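Local coordinates for protein diaminopimelate decarboxylase (Phaeodactylum tricornutum, PDB 7JPJ) that probably catalyses the decarboxylation of diaminopimelate in lysine biosynthesis, using pyridoxal 5'-phosphate as cofactor, at residues G52-A58 against Q275-G281. Residues are numbered along the deposited sequence; the frame is centred on the assembly and turned at random.
With SO4 (sulfate ion), chain D.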
loop_
_atom_site.group_PDB
_atom_site.type_symbol
_atom_site.label_atom_id
_atom_site.label_comp_id
_atom_site.label_asym_id
_atom_site.label_seq_id
_atom_site.Cartn_x
_atom_site.Cartn_y
_atom_site.Cartn_z
ATOM N N GLY A 52 15.026 -35.070 -7.396
ATOM C CA GLY A 52 14.114 -34.314 -8.234
ATOM C C GLY A 52 13.734 -32.956 -7.679
ATOM O O GLY A 52 13.530 -32.801 -6.470
ATOM N N LEU A 53 13.618 -31.963 -8.561
ATOM C CA LEU A 53 13.348 -30.587 -8.173
ATOM C C LEU A 53 12.225 -30.008 -9.021
ATOM O O LEU A 53 12.117 -30.307 -10.213
ATOM C CB LEU A 53 14.606 -29.718 -8.320
ATOM C CG LEU A 53 14.425 -28.198 -8.289
ATOM C CD1 LEU A 53 14.185 -27.709 -6.866
ATOM C CD2 LEU A 53 15.610 -27.487 -8.921
ATOM N N THR A 54 11.387 -29.185 -8.392
ATOM C CA THR A 54 10.386 -28.382 -9.080
ATOM C C THR A 54 10.476 -26.957 -8.559
ATOM O O THR A 54 10.467 -26.741 -7.343
ATOM C CB THR A 54 8.969 -28.922 -8.865
ATOM O OG1 THR A 54 8.922 -30.305 -9.230
ATOM C CG2 THR A 54 7.970 -28.144 -9.712
ATOM N N VAL A 55 10.560 -25.994 -9.469
ATOM C CA VAL A 55 10.609 -24.580 -9.114
ATOM C C VAL A 55 9.238 -23.974 -9.378
ATOM O O VAL A 55 8.724 -24.045 -10.501
ATOM C CB VAL A 55 11.699 -23.840 -9.903
ATOM C CG1 VAL A 55 11.662 -22.353 -9.583
ATOM C CG2 VAL A 55 13.062 -24.430 -9.596
ATOM N N ARG A 56 8.645 -23.378 -8.348
ATOM C CA ARG A 56 7.367 -22.687 -8.457
ATOM C C ARG A 56 7.589 -21.189 -8.306
ATOM O O ARG A 56 8.250 -20.749 -7.361
ATOM C CB ARG A 56 6.381 -23.177 -7.395
ATOM C CG ARG A 56 6.259 -24.684 -7.297
ATOM C CD ARG A 56 4.929 -25.089 -6.681
ATOM N NE ARG A 56 4.036 -25.668 -7.676
ATOM C CZ ARG A 56 3.726 -26.959 -7.740
ATOM N NH1 ARG A 56 4.232 -27.805 -6.861
ATOM N NH2 ARG A 56 2.906 -27.404 -8.682
ATOM N N TYR A 57 7.039 -20.412 -9.233
ATOM C CA TYR A 57 7.102 -18.959 -9.134
ATOM C C TYR A 57 5.964 -18.464 -8.249
ATOM O O TYR A 57 4.793 -18.748 -8.519
ATOM C CB TYR A 57 7.024 -18.318 -10.518
ATOM C CG TYR A 57 6.874 -16.810 -10.493
ATOM C CD1 TYR A 57 7.640 -16.026 -9.636
ATOM C CD2 TYR A 57 5.977 -16.169 -11.335
ATOM C CE1 TYR A 57 7.506 -14.649 -9.612
ATOM C CE2 TYR A 57 5.841 -14.793 -11.321
ATOM C CZ TYR A 57 6.606 -14.039 -10.458
ATOM O OH TYR A 57 6.469 -12.670 -10.441
ATOM N N ALA A 58 6.310 -17.732 -7.193
ATOM C CA ALA A 58 5.325 -17.098 -6.319
ATOM C C ALA A 58 4.821 -15.842 -7.019
ATOM O O ALA A 58 5.338 -14.743 -6.818
ATOM C CB ALA A 58 5.938 -16.778 -4.961
ATOM N N GLN A 275 10.524 -35.949 -3.859
ATOM C CA GLN A 275 10.655 -34.796 -4.738
ATOM C C GLN A 275 10.718 -33.515 -3.912
ATOM O O GLN A 275 10.015 -33.373 -2.908
ATOM C CB GLN A 275 9.478 -34.739 -5.711
ATOM C CG GLN A 275 9.452 -33.498 -6.584
ATOM C CD GLN A 275 10.077 -33.743 -7.939
ATOM O OE1 GLN A 275 10.921 -34.628 -8.089
ATOM N NE2 GLN A 275 9.682 -32.952 -8.933
ATOM N N MET A 276 11.570 -32.579 -4.331
ATOM C CA MET A 276 11.710 -31.296 -3.656
ATOM C C MET A 276 11.055 -30.187 -4.470
ATOM O O MET A 276 11.030 -30.225 -5.703
ATOM C CB MET A 276 13.182 -30.943 -3.417
ATOM C CG MET A 276 13.388 -29.906 -2.322
ATOM S SD MET A 276 15.063 -29.248 -2.206
ATOM C CE MET A 276 15.667 -29.522 -3.862
ATOM N N GLU A 277 10.529 -29.191 -3.762
ATOM C CA GLU A 277 9.933 -28.018 -4.383
ATOM C C GLU A 277 10.431 -26.763 -3.687
ATOM O O GLU A 277 10.635 -26.756 -2.470
ATOM C CB GLU A 277 8.408 -28.056 -4.322
ATOM C CG GLU A 277 7.780 -29.135 -5.173
ATOM C CD GLU A 277 6.270 -29.055 -5.173
ATOM O OE1 GLU A 277 5.719 -28.179 -4.470
ATOM O OE2 GLU A 277 5.627 -29.854 -5.888
ATOM N N ILE A 278 10.623 -25.705 -4.469
ATOM C CA ILE A 278 10.999 -24.397 -3.953
ATOM C C ILE A 278 10.055 -23.363 -4.550
ATOM O O ILE A 278 9.619 -23.480 -5.698
ATOM C CB ILE A 278 12.473 -24.051 -4.265
ATOM C CG1 ILE A 278 12.721 -24.012 -5.775
ATOM C CG2 ILE A 278 13.402 -25.051 -3.596
ATOM C CD1 ILE A 278 14.128 -23.601 -6.146
ATOM N N GLU A 279 9.727 -22.347 -3.755
ATOM C CA GLU A 279 8.742 -21.335 -4.131
ATOM C C GLU A 279 9.340 -19.934 -4.059
ATOM O O GLU A 279 8.894 -19.100 -3.263
ATOM C CB GLU A 279 7.509 -21.440 -3.235
ATOM C CG GLU A 279 6.446 -22.418 -3.725
ATOM C CD GLU A 279 5.302 -22.592 -2.731
ATOM O OE1 GLU A 279 4.656 -23.667 -2.732
ATOM O OE2 GLU A 279 5.051 -21.654 -1.940
ATOM N N PRO A 280 10.341 -19.631 -4.891
ATOM C CA PRO A 280 10.965 -18.302 -4.828
ATOM C C PRO A 280 10.088 -17.253 -5.497
ATOM O O PRO A 280 9.542 -17.475 -6.581
ATOM C CB PRO A 280 12.283 -18.492 -5.585
ATOM C CG PRO A 280 11.977 -19.547 -6.572
ATOM C CD PRO A 280 10.980 -20.475 -5.917
ATOM N N GLY A 281 9.947 -16.110 -4.836
ATOM C CA GLY A 281 9.269 -14.977 -5.425
ATOM C C GLY A 281 10.238 -13.844 -5.692
ATOM O O GLY A 281 10.475 -13.470 -6.845
HETATM S S SO4 D . 9.686 -14.578 -1.298
HETATM O O1 SO4 D . 10.630 -13.541 -0.890
HETATM O O2 SO4 D . 10.425 -15.740 -1.789
HETATM O O3 SO4 D . 8.821 -14.070 -2.358
HETATM O O4 SO4 D . 8.862 -14.957 -0.153
#
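T54 and E277 sit side by side on neighbouring parallel strands, 53-58 and 275-278, the first and last strands of the TIM-type barrel that binds pyridoxal phosphate in this decarboxylase family; their pairing closes the barrel. M276 N donates to G52 O, T54 N to M276 O, I278 N to T54 O and R56 N to I278 O, the last at 2.8 Å and almost straight (170°). Beyond strand 275-278 a longer bond from A58 N to P280 O (3.3 Å) continues the ladder.

T54, E277 and R56 project to one face, L53, V55, M276 and I278 to the other. There V55 CG2 packs on I278 CD1 (3.7 Å), while L53 CD1 rests against M276 CE. R56 reaches back toward E277: CB lies against E279 CG, CG passes near I278 O, CD comes within 3.9 Å of E277 OE1, CZ lies near OE2, and NH1 ends in a salt bridge to OE2 (2.7 Å), with OE1 also near it at the guanidinium edge, in plane. The guanidinium and carboxylate planes stand 67° apart.

The chain of Q275 turns about its CB-CG bond (chi2 96°), bringing its amide across to T54, where NE2 donates to OG1 (2.8 Å) and OE1 lies against G52 CA (3.2 Å). With an alanine at Q275, T54 OG1 would probably lose this donor and G52 CA its covering oxygen. At the other end, A58 neighbours K60, the predicted cofactor-bearing lysine, and G281 N donates to O2 of a sulfate ion (3.1 Å), which G238 N, T282 OG1 and Y395 OH also bind.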